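Local coordinates for protein lipase (Pelosinus fermentans, PDB 5AH0) that probably hydrolyses ester bonds in lipids as an alpha/beta-hydrolase lipase, and cleaves the polyester poly(butylene adipate-co-terephthalate), at residues V120-Q125 and R245-W250; P162-T167 and P326-S331; H154-I159 and I257-Y262. One frame throughout, in Å; residues are numbered along the deposited sequence.

Interaction 3 lies in the central parallel sheet, interaction 1 joins two of the helices packed about it, and interaction 2 ties the loop after strand 153-159 to the loop before strand 334-336. H163 of interaction 2 connects all three: its NE2 is 2.9 Å from T158 OG1 of interaction 3, and its ND1 receives a weak hydrogen bond from R121 NH1 of interaction 1. N248 ND2 adds a second tie between interactions 1 and 2, 2.8 Å from I328 O. Interactions 1 and 3 meet through packing, with V124 CG1 3.7 Å from I156 CD1. The zinc ion held by D56, H76, H82 and D233 lies about 10 Å from the T122 side chain of interaction 1.

Interaction 1: V120-Q125 and R245-W250; sequences VRTLVQ and RVLNQW
R121 and N248 join two helices of an alpha/beta-hydrolase fold: helix 116-129, which follows strand 108-113 and the turn where this fold carries its nucleophile, and helix 241-250, which leads toward strand 258-265. The axes of the two segments are 11.0 Å apart and inclined at 31°, so side chains rather than backbones must bridge them. R121, bent at chi3, does so with its tip. Its NH2 donates to N248 OD1 over 2.9 Å in a nearly straight bond, 173° at the hydrogen. The acceptor sits in the guanidinium plane, whereas NH2 stands above the amide plane of N248. A water accepts a hydrogen bond from R121 NH1 and donates one to the same OD1, so that oxygen is held twice. N248 ND2 bonds to the carbonyl oxygens of H163 and I328, which fixes which way round the amide lies.

One residue on, T122 OG1 is 3.9 Å from L247 CD1 and equally far from CD2, lying across the leucine fork, while its polar partner is Q118 O on its own helix.

Q125 can be traced atom by atom. CB starts 4.5 Å from W250 CZ3. Next, CG comes obliquely to the indole, 3.9 Å from the same CZ3. With CG anti to the backbone N (chi1 -169°) and a bend at chi2, the amide then turns toward the W250 carbonyl, bringing CD to 3.2 Å from W250 O. OE1 accepts from K252 N just beyond the segment. At the tip, NE2 lies 3.4 Å from W250 O, but the angle is too poor for a hydrogen bond.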
loop_
_atom_site.group_PDB
_atom_site.type_symbol
_atom_site.label_atom_id
_atom_site.label_comp_id
_atom_site.label_asym_id
_atom_site.label_seq_id
_atom_site.Cartn_x
_atom_site.Cartn_y
_atom_site.Cartn_z
ATOM N N VAL A 120 -1.007 5.363 3.478
ATOM C CA VAL A 120 -2.115 6.037 4.144
ATOM C C VAL A 120 -1.690 6.712 5.448
ATOM O O VAL A 120 -2.271 7.731 5.834
ATOM C CB VAL A 120 -3.280 5.070 4.403
ATOM C CG1 VAL A 120 -3.823 4.550 3.070
ATOM C CG2 VAL A 120 -2.855 3.928 5.308
ATOM N N ARG A 121 -0.664 6.171 6.104
ATOM C CA ARG A 121 -0.011 6.874 7.212
ATOM C C ARG A 121 0.514 8.226 6.715
ATOM O O ARG A 121 0.422 9.252 7.397
ATOM C CB ARG A 121 1.148 6.054 7.779
ATOM C CG ARG A 121 0.766 4.902 8.698
ATOM C CD ARG A 121 1.992 4.016 8.957
ATOM N NE ARG A 121 3.120 4.788 9.484
ATOM C CZ ARG A 121 4.396 4.433 9.376
ATOM N NH1 ARG A 121 4.735 3.311 8.753
ATOM N NH2 ARG A 121 5.337 5.204 9.894
ATOM N N THR A 122 1.071 8.209 5.512
ATOM C CA THR A 122 1.641 9.402 4.914
ATOM C C THR A 122 0.538 10.373 4.520
ATOM O O THR A 122 0.652 11.586 4.741
ATOM C CB THR A 122 2.496 9.041 3.693
ATOM O OG1 THR A 122 3.508 8.108 4.095
ATOM C CG2 THR A 122 3.146 10.274 3.094
ATOM N N LEU A 123 -0.534 9.839 3.950
ATOM C CA LEU A 123 -1.677 10.660 3.589
ATOM C C LEU A 123 -2.195 11.452 4.784
ATOM O O LEU A 123 -2.425 12.652 4.668
ATOM C CB LEU A 123 -2.799 9.807 3.005
ATOM C CG LEU A 123 -4.084 10.587 2.749
ATOM C CD1 LEU A 123 -3.860 11.613 1.652
ATOM C CD2 LEU A 123 -5.223 9.642 2.390
ATOM N N VAL A 124 -2.384 10.792 5.927
ATOM C CA VAL A 124 -2.980 11.477 7.079
ATOM C C VAL A 124 -1.996 12.486 7.670
ATOM O O VAL A 124 -2.409 13.507 8.238
ATOM C CB VAL A 124 -3.451 10.492 8.188
ATOM C CG1 VAL A 124 -4.467 9.491 7.634
ATOM C CG2 VAL A 124 -2.274 9.780 8.828
ATOM N N GLN A 125 -0.702 12.215 7.509
ATOM C CA GLN A 125 0.325 13.147 7.971
ATOM C C GLN A 125 0.232 14.456 7.192
ATOM O O GLN A 125 0.374 15.539 7.757
ATOM C CB GLN A 125 1.722 12.549 7.835
ATOM C CG GLN A 125 2.787 13.371 8.550
ATOM C CD GLN A 125 2.713 13.252 10.064
ATOM O OE1 GLN A 125 2.329 12.212 10.604
ATOM N NE2 GLN A 125 3.037 14.337 10.756
ATOM N N ARG A 245 12.544 3.425 7.787
ATOM C CA ARG A 245 13.158 4.082 8.919
ATOM C C ARG A 245 13.009 5.581 8.786
ATOM O O ARG A 245 12.528 6.258 9.697
ATOM C CB ARG A 245 14.628 3.686 8.974
ATOM C CG ARG A 245 15.218 3.720 10.329
ATOM C CD ARG A 245 16.557 3.018 10.385
ATOM N NE ARG A 245 17.492 3.428 9.344
ATOM C CZ ARG A 245 18.792 3.163 9.396
ATOM N NH1 ARG A 245 19.285 2.517 10.443
ATOM N NH2 ARG A 245 19.599 3.553 8.417
ATOM N N VAL A 246 13.413 6.085 7.624
ATOM C CA VAL A 246 13.361 7.507 7.322
ATOM C C VAL A 246 11.931 8.024 7.390
ATOM O O VAL A 246 11.660 9.063 8.008
ATOM C CB VAL A 246 13.956 7.799 5.929
ATOM C CG1 VAL A 246 13.747 9.260 5.547
ATOM C CG2 VAL A 246 15.435 7.447 5.908
ATOM N N LEU A 247 11.018 7.304 6.745
ATOM C CA LEU A 247 9.608 7.689 6.749
ATOM C C LEU A 247 9.073 7.770 8.181
ATOM O O LEU A 247 8.314 8.677 8.522
ATOM C CB LEU A 247 8.783 6.698 5.921
ATOM C CG LEU A 247 7.350 7.079 5.546
ATOM C CD1 LEU A 247 7.375 8.117 4.451
ATOM C CD2 LEU A 247 6.561 5.850 5.101
ATOM N N ASN A 248 9.498 6.826 9.015
ATOM C CA ASN A 248 9.039 6.732 10.394
ATOM C C ASN A 248 9.367 7.950 11.242
ATOM O O ASN A 248 8.681 8.227 12.221
ATOM C CB ASN A 248 9.644 5.492 11.055
ATOM C CG ASN A 248 8.968 4.214 10.621
ATOM O OD1 ASN A 248 8.115 4.226 9.733
ATOM N ND2 ASN A 248 9.359 3.096 11.228
ATOM N N GLN A 249 10.415 8.674 10.870
ATOM C CA GLN A 249 10.845 9.828 11.643
ATOM C C GLN A 249 9.822 10.947 11.610
ATOM O O GLN A 249 9.663 11.673 12.588
ATOM C CB GLN A 249 12.191 10.342 11.140
ATOM C CG GLN A 249 13.386 9.728 11.854
ATOM C CD GLN A 249 14.708 10.221 11.301
ATOM O OE1 GLN A 249 14.880 10.330 10.085
ATOM N NE2 GLN A 249 15.656 10.518 12.191
ATOM N N TRP A 250 9.125 11.089 10.484
ATOM C CA TRP A 250 8.239 12.235 10.296
ATOM C C TRP A 250 6.770 11.871 10.041
ATOM O O TRP A 250 5.906 12.755 10.012
ATOM C CB TRP A 250 8.761 13.106 9.151
ATOM C CG TRP A 250 8.558 12.515 7.791
ATOM C CD1 TRP A 250 9.348 11.597 7.168
ATOM C CD2 TRP A 250 7.497 12.821 6.880
ATOM N NE1 TRP A 250 8.841 11.303 5.925
ATOM C CE2 TRP A 250 7.703 12.040 5.723
ATOM C CE3 TRP A 250 6.391 13.678 6.930
ATOM C CZ2 TRP A 250 6.842 12.090 4.623
ATOM C CZ3 TRP A 250 5.534 13.725 5.837
ATOM C CH2 TRP A 250 5.766 12.936 4.697
HETATM O O HOH W 1 7.373 2.687 7.571
#

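Interaction 2: P162-T167 and P326-S331; sequences PHDGTT and PKIWSS
Two beta turns meet here, a type I turn from P162 to G165 and a type II turn from K327 to S330, and the carboxylate of D164 joins them. OD1 gathers two consecutive backbone N-H groups. K327 N reaches its syn lone pair at 2.9 Å. I328 N comes from above the carboxylate plane, 3.0 Å from OD1 and almost straight, 174° at the hydrogen. Together the two bonds hold the start of the 327-330 turn against the acid and restrict rotation of the carboxylate. CG of D164 is anti to its carbonyl carbon (chi1 -72°), which swings the group toward the other loop.

The first turn belongs to the loop that leaves strand 153-159 at the C-terminal end of the central sheet, the end from which the alpha/beta-hydrolase fold builds its functional loops; the second lies between helix 288-294 and strand 334-336. S322 OG pairs with D164 N and with G165 O, tying the first turn to the chain shortly before the second. G165 has backbone angles at which a CB would jam against the carbonyl oxygen of D164.

Close van der Waals contacts accompany the hydrogen bonds. I328 lays CG1 3.5 Å from D164 OD1 and carries CD1 past D164 CB at 3.8 Å. Next to D164, H163 and P326 lie side by side, with H163 CB 3.4 Å from P326 N. The K327 chain, bent at chi2 and chi3, folds back toward D164 OD2 in a salt bridge; the place of NZ is less sure, and it also hydrogen-bonds N324 OD1.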
loop_
_atom_site.group_PDB
_atom_site.type_symbol
_atom_site.label_atom_id
_atom_site.label_comp_id
_atom_site.label_asym_id
_atom_site.label_seq_id
_atom_site.Cartn_x
_atom_site.Cartn_y
_atom_site.Cartn_z
ATOM N N PRO A 162 4.659 -3.187 5.698
ATOM C CA PRO A 162 6.066 -3.061 6.088
ATOM C C PRO A 162 6.366 -1.725 6.781
ATOM O O PRO A 162 7.018 -0.829 6.216
ATOM C CB PRO A 162 6.803 -3.155 4.749
ATOM C CG PRO A 162 5.835 -2.500 3.770
ATOM C CD PRO A 162 4.441 -2.831 4.283
ATOM N N HIS A 163 5.913 -1.600 8.020
ATOM C CA HIS A 163 6.081 -0.348 8.736
ATOM C C HIS A 163 7.538 -0.100 9.131
ATOM O O HIS A 163 7.925 1.033 9.389
ATOM C CB HIS A 163 5.183 -0.334 9.965
ATOM C CG HIS A 163 3.724 -0.328 9.643
ATOM N ND1 HIS A 163 3.095 0.759 9.074
ATOM C CD2 HIS A 163 2.770 -1.273 9.803
ATOM C CE1 HIS A 163 1.812 0.486 8.907
ATOM N NE2 HIS A 163 1.590 -0.742 9.339
ATOM N N ASP A 164 8.340 -1.156 9.164
ATOM C CA ASP A 164 9.780 -1.041 9.396
ATOM C C ASP A 164 10.565 -1.455 8.146
ATOM O O ASP A 164 11.792 -1.599 8.178
ATOM C CB ASP A 164 10.193 -1.904 10.588
ATOM C CG ASP A 164 9.729 -1.330 11.918
ATOM O OD1 ASP A 164 9.613 -0.089 12.036
ATOM O OD2 ASP A 164 9.464 -2.126 12.845
ATOM N N GLY A 165 9.842 -1.643 7.044
ATOM C CA GLY A 165 10.438 -2.050 5.785
ATOM C C GLY A 165 10.459 -3.561 5.603
ATOM O O GLY A 165 9.957 -4.291 6.459
ATOM N N THR A 166 11.030 -4.004 4.477
ATOM C CA THR A 166 11.212 -5.414 4.132
ATOM C C THR A 166 12.616 -5.750 3.658
ATOM O O THR A 166 13.165 -5.036 2.820
ATOM C CB THR A 166 10.311 -5.848 2.994
ATOM O OG1 THR A 166 8.998 -5.338 3.196
ATOM C CG2 THR A 166 10.270 -7.337 2.958
ATOM N N THR A 167 13.168 -6.876 4.111
ATOM C CA THR A 167 14.474 -7.304 3.617
ATOM C C THR A 167 14.380 -7.724 2.140
ATOM O O THR A 167 15.389 -7.859 1.460
ATOM C CB THR A 167 15.054 -8.430 4.489
ATOM O OG1 THR A 167 14.126 -9.507 4.581
ATOM C CG2 THR A 167 15.276 -7.907 5.884
ATOM N N PRO A 326 4.938 0.895 13.074
ATOM C CA PRO A 326 6.268 1.473 12.894
ATOM C C PRO A 326 6.991 1.564 14.223
ATOM O O PRO A 326 6.472 2.192 15.146
ATOM C CB PRO A 326 5.977 2.861 12.326
ATOM C CG PRO A 326 4.604 3.185 12.792
ATOM C CD PRO A 326 3.865 1.887 12.889
ATOM N N LYS A 327 8.159 0.933 14.316
ATOM C CA LYS A 327 8.947 0.933 15.539
ATOM C C LYS A 327 10.267 1.667 15.380
ATOM O O LYS A 327 10.678 2.434 16.254
ATOM C CB LYS A 327 9.225 -0.498 16.007
ATOM C CG LYS A 327 8.099 -1.145 16.782
ATOM C CD LYS A 327 7.420 -2.181 15.948
ATOM C CE LYS A 327 8.382 -3.253 15.525
ATOM N NZ LYS A 327 7.711 -4.132 14.544
ATOM N N ILE A 328 10.937 1.412 14.265
ATOM C CA ILE A 328 12.281 1.919 14.050
ATOM C C ILE A 328 12.252 3.403 13.699
ATOM O O ILE A 328 11.558 3.812 12.773
ATOM C CB ILE A 328 12.984 1.111 12.949
ATOM C CG1 ILE A 328 12.892 -0.383 13.257
ATOM C CG2 ILE A 328 14.431 1.479 12.838
ATOM C CD1 ILE A 328 13.567 -1.246 12.228
ATOM N N TRP A 329 13.000 4.201 14.462
ATOM C CA TRP A 329 12.998 5.662 14.352
ATOM C C TRP A 329 11.585 6.212 14.483
ATOM O O TRP A 329 11.219 7.196 13.828
ATOM C CB TRP A 329 13.613 6.131 13.038
ATOM C CG TRP A 329 15.072 5.900 12.937
ATOM C CD1 TRP A 329 15.859 5.198 13.807
ATOM C CD2 TRP A 329 15.942 6.375 11.904
ATOM N NE1 TRP A 329 17.163 5.200 13.375
ATOM C CE2 TRP A 329 17.242 5.915 12.209
ATOM C CE3 TRP A 329 15.745 7.130 10.742
ATOM C CZ2 TRP A 329 18.342 6.199 11.399
ATOM C CZ3 TRP A 329 16.837 7.413 9.941
ATOM C CH2 TRP A 329 18.121 6.946 10.273
ATOM N N SER A 330 10.786 5.573 15.327
ATOM C CA SER A 330 9.414 6.010 15.519
ATOM C C SER A 330 9.083 6.090 17.004
ATOM O O SER A 330 9.701 5.405 17.827
ATOM C CB SER A 330 8.437 5.070 14.807
ATOM O OG SER A 330 7.111 5.571 14.891
ATOM N N SER A 331 8.129 6.949 17.344
ATOM C CA SER A 331 7.664 7.054 18.719
ATOM C C SER A 331 6.228 6.571 18.861
ATOM O O SER A 331 5.649 6.657 19.942
ATOM C CB SER A 331 7.798 8.492 19.211
ATOM O OG SER A 331 9.147 8.907 19.107
#

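Interaction 3: H154-I159 and I257-Y262; sequences HSITTI and IYYFSY
I156 and Y259 lie side by side because both turn a gamma carbon anti to the carbonyl carbon: CG1 of I156 at chi1 -74° and CG of Y259 at chi1 -70°. CD1 of the isoleucine thus comes 3.9 Å from CE2 of the tyrosine, approaching its ring obliquely. I257 CG2 lies over one face of that ring, toward the rim, and also touches I156 CG1 at 4.0 Å. V124 of helix 116-129 packs onto this group of side chains.

On the opposite side of the sheet T157 works with both branches. CG2 meets the edge of the Y262 ring in its plane, 3.7 Å from CE1, and OG1 rests 3.8 Å from F260 CB. An alanine here would probably open a gap beside the Y262 edge and remove the OG1 contact with F260 CB. At the start of the two strands the rings of H154 and Y258 meet obliquely, their centroids 5.7 Å apart, with H154 CE1 at the tyrosine's edge.

Five backbone hydrogen bonds run between the strands. I156 and T158 each use both N and O: I156 N binds Y258 O at 2.7 Å, and F260 N binds I156 O. T158 N donates to F260 O, Y262 N to T158 O, and Y258 N to H154 O. T157 between them turns its backbone to L110 and A112 of strand 108-113. Strand 153-159 is therefore an inner strand, joined to both neighbours in parallel, as in the central sheet of the alpha/beta-hydrolase fold.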
loop_
_atom_site.group_PDB
_atom_site.type_symbol
_atom_site.label_atom_id
_atom_site.label_comp_id
_atom_site.label_asym_id
_atom_site.label_seq_id
_atom_site.Cartn_x
_atom_site.Cartn_y
_atom_site.Cartn_z
ATOM N N HIS A 154 -10.924 8.605 10.019
ATOM C CA HIS A 154 -11.343 8.189 11.346
ATOM C C HIS A 154 -10.483 7.035 11.849
ATOM O O HIS A 154 -10.127 6.968 13.027
ATOM C CB HIS A 154 -12.819 7.803 11.355
ATOM C CG HIS A 154 -13.426 7.822 12.721
ATOM N ND1 HIS A 154 -13.689 6.676 13.440
ATOM C CD2 HIS A 154 -13.795 8.857 13.513
ATOM C CE1 HIS A 154 -14.206 7.003 14.611
ATOM N NE2 HIS A 154 -14.284 8.320 14.680
ATOM N N SER A 155 -10.168 6.109 10.954
ATOM C CA SER A 155 -9.349 4.969 11.321
ATOM C C SER A 155 -8.433 4.545 10.203
ATOM O O SER A 155 -8.700 4.789 9.027
ATOM C CB SER A 155 -10.222 3.782 11.714
ATOM O OG SER A 155 -11.043 3.398 10.623
ATOM N N ILE A 156 -7.364 3.865 10.587
ATOM C CA ILE A 156 -6.452 3.282 9.635
ATOM C C ILE A 156 -6.260 1.811 9.984
ATOM O O ILE A 156 -5.847 1.471 11.099
ATOM C CB ILE A 156 -5.101 4.018 9.632
ATOM C CG1 ILE A 156 -5.233 5.372 8.929
ATOM C CG2 ILE A 156 -4.011 3.167 8.987
ATOM C CD1 ILE A 156 -3.898 6.045 8.695
ATOM N N THR A 157 -6.584 0.936 9.040
ATOM C CA THR A 157 -6.314 -0.473 9.216
ATOM C C THR A 157 -5.266 -0.869 8.205
ATOM O O THR A 157 -5.448 -0.640 7.011
ATOM C CB THR A 157 -7.560 -1.329 9.016
ATOM O OG1 THR A 157 -8.544 -0.969 9.987
ATOM C CG2 THR A 157 -7.224 -2.822 9.166
ATOM N N THR A 158 -4.157 -1.436 8.670
ATOM C CA THR A 158 -3.139 -1.896 7.741
ATOM C C THR A 158 -2.966 -3.394 7.877
ATOM O O THR A 158 -3.059 -3.961 8.967
ATOM C CB THR A 158 -1.786 -1.179 7.925
ATOM O OG1 THR A 158 -1.167 -1.612 9.139
ATOM C CG2 THR A 158 -1.985 0.347 7.938
ATOM N N ILE A 159 -2.796 -4.035 6.730
ATOM C CA ILE A 159 -2.720 -5.475 6.654
ATOM C C ILE A 159 -1.467 -5.891 5.933
ATOM O O ILE A 159 -1.276 -5.524 4.769
ATOM C CB ILE A 159 -3.922 -6.047 5.917
ATOM C CG1 ILE A 159 -5.213 -5.515 6.535
ATOM C CG2 ILE A 159 -3.868 -7.586 5.927
ATOM C CD1 ILE A 159 -6.457 -5.979 5.821
ATOM N N ILE A 257 -7.049 9.485 15.264
ATOM C CA ILE A 257 -7.222 8.357 14.357
ATOM C C ILE A 257 -7.080 7.007 15.069
ATOM O O ILE A 257 -6.080 6.754 15.739
ATOM C CB ILE A 257 -6.190 8.388 13.214
ATOM C CG1 ILE A 257 -6.244 9.711 12.459
ATOM C CG2 ILE A 257 -6.409 7.216 12.260
ATOM C CD1 ILE A 257 -5.297 9.756 11.276
ATOM N N TYR A 258 -8.062 6.129 14.909
ATOM C CA TYR A 258 -7.917 4.772 15.415
ATOM C C TYR A 258 -6.978 3.967 14.494
ATOM O O TYR A 258 -7.120 4.002 13.269
ATOM C CB TYR A 258 -9.281 4.091 15.517
ATOM C CG TYR A 258 -10.144 4.550 16.676
ATOM C CD1 TYR A 258 -9.968 4.027 17.956
ATOM C CD2 TYR A 258 -11.148 5.492 16.488
ATOM C CE1 TYR A 258 -10.762 4.441 19.016
ATOM C CE2 TYR A 258 -11.943 5.907 17.538
ATOM C CZ TYR A 258 -11.746 5.376 18.798
ATOM O OH TYR A 258 -12.538 5.790 19.845
ATOM N N TYR A 259 -6.011 3.256 15.066
ATOM C CA TYR A 259 -5.101 2.467 14.247
ATOM C C TYR A 259 -5.244 0.972 14.535
ATOM O O TYR A 259 -5.126 0.533 15.682
ATOM C CB TYR A 259 -3.651 2.885 14.470
ATOM C CG TYR A 259 -3.284 4.248 13.922
ATOM C CD1 TYR A 259 -3.549 5.401 14.651
ATOM C CD2 TYR A 259 -2.634 4.384 12.703
ATOM C CE1 TYR A 259 -3.197 6.658 14.172
ATOM C CE2 TYR A 259 -2.273 5.639 12.214
ATOM C CZ TYR A 259 -2.556 6.773 12.956
ATOM O OH TYR A 259 -2.216 8.023 12.490
ATOM N N PHE A 260 -5.498 0.197 13.487
ATOM C CA PHE A 260 -5.494 -1.258 13.597
ATOM C C PHE A 260 -4.483 -1.861 12.624
ATOM O O PHE A 260 -4.492 -1.545 11.431
ATOM C CB PHE A 260 -6.885 -1.828 13.319
ATOM C CG PHE A 260 -7.942 -1.325 14.248
ATOM C CD1 PHE A 260 -8.158 -1.938 15.471
ATOM C CD2 PHE A 260 -8.720 -0.234 13.906
ATOM C CE1 PHE A 260 -9.139 -1.479 16.331
ATOM C CE2 PHE A 260 -9.697 0.234 14.761
ATOM C CZ PHE A 260 -9.904 -0.391 15.979
ATOM N N SER A 261 -3.642 -2.756 13.133
ATOM C CA SER A 261 -2.647 -3.429 12.307
ATOM C C SER A 261 -2.761 -4.945 12.431
ATOM O O SER A 261 -2.763 -5.496 13.533
ATOM C CB SER A 261 -1.244 -2.993 12.695
ATOM O OG SER A 261 -0.897 -3.548 13.947
ATOM N N TYR A 262 -2.864 -5.613 11.290
ATOM C CA TYR A 262 -2.903 -7.058 11.243
ATOM C C TYR A 262 -1.565 -7.586 10.761
ATOM O O TYR A 262 -0.988 -7.035 9.830
ATOM C CB TYR A 262 -4.029 -7.532 10.326
ATOM C CG TYR A 262 -5.407 -7.322 10.902
ATOM C CD1 TYR A 262 -6.088 -6.130 10.709
ATOM C CD2 TYR A 262 -6.023 -8.318 11.651
ATOM C CE1 TYR A 262 -7.347 -5.931 11.243
ATOM C CE2 TYR A 262 -7.283 -8.129 12.192
ATOM C CZ TYR A 262 -7.942 -6.937 11.985
ATOM O OH TYR A 262 -9.194 -6.754 12.521
#